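Probable csgAB operon transcriptional regulatory protein (Salmonella typhimurium, PDB 5XP0) acts as the master regulator of curli fimbriae expression and promotes biofilm formation, represented here by its atypical receiver domain without the DNA-binding part. Local coordinates at residues B[18-23]-B[35-40]; B[62-67]-B[126-131]. All blocks are in the same frame, centred on the assembly; numbering follows the deposited sequence.

Contact 1 (B[18-23]-B[35-40]); sequences HTLLLI and QHLKQS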
loop_
_atom_site.group_PDB
_atom_site.type_symbol
_atom_site.label_atom_id
_atom_site.label_comp_id
_atom_site.label_asym_id
_atom_site.label_seq_id
_atom_site.Cartn_x
_atom_site.Cartn_y
_atom_site.Cartn_z
ATOM N N HIS B 18 -20.196 -11.394 -2.032
ATOM C CA HIS B 18 -19.243 -10.527 -1.487
ATOM C C HIS B 18 -18.028 -10.459 -2.315
ATOM O O HIS B 18 -17.552 -11.394 -2.768
ATOM C CB HIS B 18 -18.811 -11.093 -0.188
ATOM C CG HIS B 18 -19.897 -11.433 0.758
ATOM N ND1 HIS B 18 -20.388 -12.699 0.887
ATOM C CD2 HIS B 18 -20.532 -10.690 1.674
ATOM C CE1 HIS B 18 -21.294 -12.720 1.837
ATOM N NE2 HIS B 18 -21.398 -11.513 2.336
ATOM N N THR B 19 -17.553 -9.314 -2.496
ATOM C CA THR B 19 -16.308 -9.124 -3.224
ATOM C C THR B 19 -15.613 -7.859 -2.730
ATOM O O THR B 19 -16.255 -6.860 -2.397
ATOM C CB THR B 19 -16.551 -9.064 -4.731
ATOM O OG1 THR B 19 -15.300 -8.922 -5.405
ATOM C CG2 THR B 19 -17.449 -7.916 -5.087
ATOM N N LEU B 20 -14.290 -7.894 -2.717
ATOM C CA LEU B 20 -13.560 -6.770 -2.172
ATOM C C LEU B 20 -13.209 -5.781 -3.273
ATOM O O LEU B 20 -12.754 -6.161 -4.352
ATOM C CB LEU B 20 -12.260 -7.194 -1.503
ATOM C CG LEU B 20 -12.248 -8.020 -0.236
ATOM C CD1 LEU B 20 -10.783 -8.281 0.067
ATOM C CD2 LEU B 20 -12.918 -7.260 0.906
ATOM N N LEU B 21 -13.379 -4.502 -2.971
ATOM C CA LEU B 21 -12.977 -3.443 -3.883
ATOM C C LEU B 21 -12.093 -2.498 -3.093
ATOM O O LEU B 21 -12.581 -1.747 -2.246
ATOM C CB LEU B 21 -14.180 -2.727 -4.459
ATOM C CG LEU B 21 -13.837 -1.578 -5.403
ATOM C CD1 LEU B 21 -12.916 -2.034 -6.529
ATOM C CD2 LEU B 21 -15.123 -1.033 -5.982
ATOM N N LEU B 22 -10.786 -2.592 -3.310
ATOM C CA LEU B 22 -9.855 -1.786 -2.560
ATOM C C LEU B 22 -9.584 -0.526 -3.371
ATOM O O LEU B 22 -8.986 -0.576 -4.449
ATOM C CB LEU B 22 -8.600 -2.597 -2.269
ATOM C CG LEU B 22 -7.407 -1.771 -1.770
ATOM C CD1 LEU B 22 -7.716 -1.139 -0.462
ATOM C CD2 LEU B 22 -6.286 -2.706 -1.564
ATOM N N ILE B 23 -10.018 0.599 -2.854
ATOM C CA ILE B 23 -9.899 1.858 -3.556
ATOM C C ILE B 23 -8.804 2.643 -2.870
ATOM O O ILE B 23 -8.981 3.117 -1.738
ATOM C CB ILE B 23 -11.209 2.635 -3.566
ATOM C CG1 ILE B 23 -12.292 1.824 -4.265
ATOM C CG2 ILE B 23 -11.010 4.016 -4.285
ATOM C CD1 ILE B 23 -13.660 2.526 -4.301
ATOM N N GLN B 35 -4.127 -9.129 -1.949
ATOM C CA GLN B 35 -3.952 -10.574 -2.052
ATOM C C GLN B 35 -4.080 -11.236 -0.689
ATOM O O GLN B 35 -4.628 -12.343 -0.566
ATOM C CB GLN B 35 -2.604 -10.906 -2.679
ATOM C CG GLN B 35 -2.540 -10.652 -4.180
ATOM C CD GLN B 35 -1.390 -11.391 -4.847
ATOM O OE1 GLN B 35 -0.946 -12.440 -4.371
ATOM N NE2 GLN B 35 -0.898 -10.842 -5.951
ATOM N N HIS B 36 -3.538 -10.595 0.339
ATOM C CA HIS B 36 -3.624 -11.150 1.682
ATOM C C HIS B 36 -5.072 -11.226 2.140
ATOM O O HIS B 36 -5.502 -12.228 2.705
ATOM C CB HIS B 36 -2.801 -10.306 2.642
ATOM C CG HIS B 36 -2.816 -10.837 4.031
ATOM N ND1 HIS B 36 -3.364 -10.147 5.084
ATOM C CD2 HIS B 36 -2.374 -12.008 4.533
ATOM C CE1 HIS B 36 -3.240 -10.863 6.185
ATOM N NE2 HIS B 36 -2.635 -11.995 5.879
ATOM N N LEU B 37 -5.857 -10.197 1.863
ATOM C CA LEU B 37 -7.255 -10.237 2.278
ATOM C C LEU B 37 -8.024 -11.279 1.482
ATOM O O LEU B 37 -8.823 -12.032 2.042
ATOM C CB LEU B 37 -7.884 -8.837 2.134
ATOM C CG LEU B 37 -7.280 -7.729 2.989
ATOM C CD1 LEU B 37 -8.019 -6.424 2.800
ATOM C CD2 LEU B 37 -7.341 -8.103 4.476
ATOM N N LYS B 38 -7.771 -11.366 0.178
ATOM C CA LYS B 38 -8.472 -12.343 -0.639
ATOM C C LYS B 38 -8.192 -13.740 -0.144
ATOM O O LYS B 38 -9.108 -14.563 -0.029
ATOM C CB LYS B 38 -8.073 -12.207 -2.117
ATOM C CG LYS B 38 -8.722 -11.022 -2.800
ATOM C CD LYS B 38 -8.105 -10.781 -4.157
ATOM C CE LYS B 38 -8.348 -11.928 -5.097
ATOM N NZ LYS B 38 -7.708 -11.663 -6.414
ATOM N N GLN B 39 -6.920 -14.034 0.143
ATOM C CA GLN B 39 -6.564 -15.381 0.571
ATOM C C GLN B 39 -7.058 -15.663 1.978
ATOM O O GLN B 39 -7.524 -16.766 2.261
ATOM C CB GLN B 39 -5.052 -15.578 0.515
ATOM C CG GLN B 39 -4.504 -15.724 -0.875
ATOM C CD GLN B 39 -2.998 -15.585 -0.905
ATOM O OE1 GLN B 39 -2.347 -15.535 0.142
ATOM N NE2 GLN B 39 -2.433 -15.532 -2.101
ATOM N N SER B 40 -7.002 -14.677 2.865
ATOM C CA SER B 40 -7.441 -14.925 4.224
ATOM C C SER B 40 -8.948 -15.060 4.296
ATOM O O SER B 40 -9.456 -15.793 5.140
ATOM C CB SER B 40 -7.006 -13.783 5.145
ATOM O OG SER B 40 -5.620 -13.601 5.111
#
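Leu20 meets Leu37 through a single methyl: CD1 of Leu20 lies 3.6 Å from CB of Leu37, closest at the root of the helix side chain. The two side chains cross at about a right angle, and both CB atoms point toward the opposite segment. In Leu20 the CG sits anti to the carbonyl carbon (chi1 -67°) and the chain then runs on extended, which carries CD1 out from the strand to the helix surface. The same methyl reaches the start of the next helix residue, 4.3 Å from the backbone N of Lys38, and the lysine's CG comes within 4.5 Å of CD1 of Leu20. No hydrogen bond joins the two segments.

Leu20 has further neighbours in Leu34 of the same helix, which also touches Leu22, and in Ile43 of the following loop. Within the helix, His36 O is held twice, by Ser40 N and by Ser40 OG at 2.8 Å from it, the two donors arriving from opposite faces of the carbonyl plane. Leu37 reaches on to Leu64 of strand 61-66 and Leu128 of helix 121-132. Here the first strand meets the first helix of a beta-alpha-beta unit, strand 19-24, helix 28-41 and strand 45-49, as in the CheY-like receiver fold.

Contact 2 (B[62-67]-B[126-131]); sequences IVLMDM and SGLQGI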
loop_
_atom_site.group_PDB
_atom_site.type_symbol
_atom_site.label_atom_id
_atom_site.label_comp_id
_atom_site.label_asym_id
_atom_site.label_seq_id
_atom_site.Cartn_x
_atom_site.Cartn_y
_atom_site.Cartn_z
ATOM N N ILE B 62 -17.727 -4.938 -1.209
ATOM C CA ILE B 62 -17.259 -4.419 0.062
ATOM C C ILE B 62 -16.142 -3.453 -0.309
ATOM O O ILE B 62 -15.034 -3.868 -0.657
ATOM C CB ILE B 62 -16.773 -5.528 0.998
ATOM C CG1 ILE B 62 -17.944 -6.468 1.335
ATOM C CG2 ILE B 62 -16.110 -4.911 2.227
ATOM C CD1 ILE B 62 -17.507 -7.736 1.912
ATOM N N VAL B 63 -16.433 -2.165 -0.252
ATOM C CA VAL B 63 -15.471 -1.149 -0.656
ATOM C C VAL B 63 -14.565 -0.859 0.523
ATOM O O VAL B 63 -15.040 -0.576 1.623
ATOM C CB VAL B 63 -16.184 0.125 -1.115
ATOM C CG1 VAL B 63 -15.192 1.202 -1.316
ATOM C CG2 VAL B 63 -17.050 -0.143 -2.383
ATOM N N LEU B 64 -13.266 -0.984 0.321
ATOM C CA LEU B 64 -12.302 -0.517 1.311
ATOM C C LEU B 64 -11.711 0.775 0.784
ATOM O O LEU B 64 -10.931 0.756 -0.168
ATOM C CB LEU B 64 -11.207 -1.537 1.559
ATOM C CG LEU B 64 -11.563 -2.862 2.193
ATOM C CD1 LEU B 64 -10.272 -3.704 2.393
ATOM C CD2 LEU B 64 -12.233 -2.581 3.494
ATOM N N MET B 65 -12.095 1.876 1.403
ATOM C CA MET B 65 -11.808 3.238 0.932
ATOM C C MET B 65 -10.607 3.780 1.688
ATOM O O MET B 65 -10.704 4.032 2.893
ATOM C CB MET B 65 -13.014 4.122 1.205
ATOM C CG MET B 65 -12.794 5.602 0.891
ATOM S SD MET B 65 -12.522 5.769 -0.843
ATOM C CE MET B 65 -14.074 5.198 -1.518
ATOM N N ASP B 66 -9.498 4.004 0.991
ATOM C CA ASP B 66 -8.246 4.394 1.668
ATOM C C ASP B 66 -8.250 5.881 2.041
ATOM O O ASP B 66 -7.911 6.743 1.234
ATOM C CB ASP B 66 -7.051 4.078 0.784
ATOM C CG ASP B 66 -5.707 4.227 1.531
ATOM O OD1 ASP B 66 -5.699 4.764 2.659
ATOM O OD2 ASP B 66 -4.681 3.757 1.005
ATOM N N MET B 67 -8.503 6.161 3.315
ATOM C CA MET B 67 -8.623 7.529 3.785
ATOM C C MET B 67 -7.301 8.283 3.733
ATOM O O MET B 67 -7.308 9.507 3.652
ATOM C CB MET B 67 -9.175 7.522 5.198
ATOM C CG MET B 67 -10.596 7.094 5.227
ATOM S SD MET B 67 -11.697 8.234 4.434
ATOM C CE MET B 67 -11.624 9.572 5.591
ATOM N N SER B 126 -9.927 -9.894 10.830
ATOM C CA SER B 126 -10.988 -10.273 11.761
ATOM C C SER B 126 -12.211 -9.381 11.592
ATOM O O SER B 126 -13.346 -9.855 11.598
ATOM C CB SER B 126 -10.459 -10.220 13.186
ATOM O OG SER B 126 -9.733 -11.401 13.477
ATOM N N GLY B 127 -12.004 -8.091 11.396
ATOM C CA GLY B 127 -13.138 -7.214 11.162
ATOM C C GLY B 127 -13.889 -7.574 9.899
ATOM O O GLY B 127 -15.120 -7.595 9.884
ATOM N N LEU B 128 -13.156 -7.862 8.816
ATOM C CA LEU B 128 -13.799 -8.215 7.559
ATOM C C LEU B 128 -14.508 -9.561 7.640
ATOM O O LEU B 128 -15.541 -9.752 6.990
ATOM C CB LEU B 128 -12.753 -8.205 6.420
ATOM C CG LEU B 128 -12.264 -6.787 6.094
ATOM C CD1 LEU B 128 -11.085 -6.798 5.110
ATOM C CD2 LEU B 128 -13.390 -5.947 5.525
ATOM N N GLN B 129 -13.983 -10.499 8.423
ATOM C CA GLN B 129 -14.715 -11.732 8.638
ATOM C C GLN B 129 -16.049 -11.431 9.302
ATOM O O GLN B 129 -17.071 -12.042 8.974
ATOM C CB GLN B 129 -13.883 -12.693 9.490
ATOM C CG GLN B 129 -12.674 -13.284 8.814
ATOM C CD GLN B 129 -11.755 -13.980 9.799
ATOM O OE1 GLN B 129 -11.634 -13.567 10.955
ATOM N NE2 GLN B 129 -11.106 -15.048 9.350
ATOM N N GLY B 130 -16.072 -10.436 10.196
ATOM C CA GLY B 130 -17.341 -9.993 10.759
ATOM C C GLY B 130 -18.295 -9.424 9.723
ATOM O O GLY B 130 -19.505 -9.693 9.763
ATOM N N ILE B 131 -17.774 -8.620 8.787
ATOM C CA ILE B 131 -18.645 -8.022 7.774
ATOM C C ILE B 131 -19.292 -9.105 6.937
ATOM O O ILE B 131 -20.483 -9.031 6.603
ATOM C CB ILE B 131 -17.870 -7.029 6.880
ATOM C CG1 ILE B 131 -17.617 -5.706 7.586
ATOM C CG2 ILE B 131 -18.697 -6.699 5.630
ATOM C CD1 ILE B 131 -16.623 -5.764 8.655
#
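Leu64 and Leu128 reach toward each other tip to tip, one from the strand and the other from the helix, and their methyls meet in pairs. CD2 of Leu64 stands 4.1 Å from CD2 of Leu128, and CD1 of Leu64 is 4.2 Å from CD1 of Leu128, so both branches take part on each side. The CB of Leu128 points toward the strand. That of Leu64 is directed past the helix, but with CG anti to the carbonyl carbon (chi1 -66°) and an extended second torsion, its branched end comes nearer.

Two residues earlier on the same strand, Ile62 meets Ile131 differently. These two side chains cross obliquely, with CD1 at the far end of Ile62 lying 4.0 Å from CG2, the short branch of Ile131. The other branch of Ile62 gives a looser touch, its CG2 being 4.4 Å from CD2 of Leu128, and this ties the two pairs into one apolar patch. All four residues are buried, and no hydrogen bond crosses between the segments.

The short strand and helix segments approach to 11.5 Å between axes, with their N-to-C directions 148° apart, a roughly antiparallel course. Leu92 of strand 90-94 packs on Ile62, Leu64 and Ile131, and Leu41 of helix 28-41 also touches Leu128. At the far end of the strand, OD2 of Asp66 is hydrogen-bonded to Thr24 and to Gln29 of the second subunit, and OD1 to Asn95. A central strand of the parallel sheet covered by the last helix of the alternating alpha/beta domain, helix 121-132, is the layering of a CheY-like receiver.

In the fold
The contacts come in series along the chain, contact 1 closing before contact 2 opens, and their centres are 9 Å apart. Both rest on one five-stranded parallel sheet, in which strands 19-24 and 61-66 are neighbours. Probable backbone hydrogen bonds join them directly: Thr19 O to Ile62 N at 2.7 Å and Leu21 O to Leu64 N at 2.8 Å. The contacts also touch where CD1 of Leu37 meets CD1 of Leu64. Because Leu37 is in touch with both Leu64 and Leu128, helices 28-41 and 121-132 share one side of the sheet. One continuous apolar core thus unites the early strand-helix unit with the closing helix of the receiver domain.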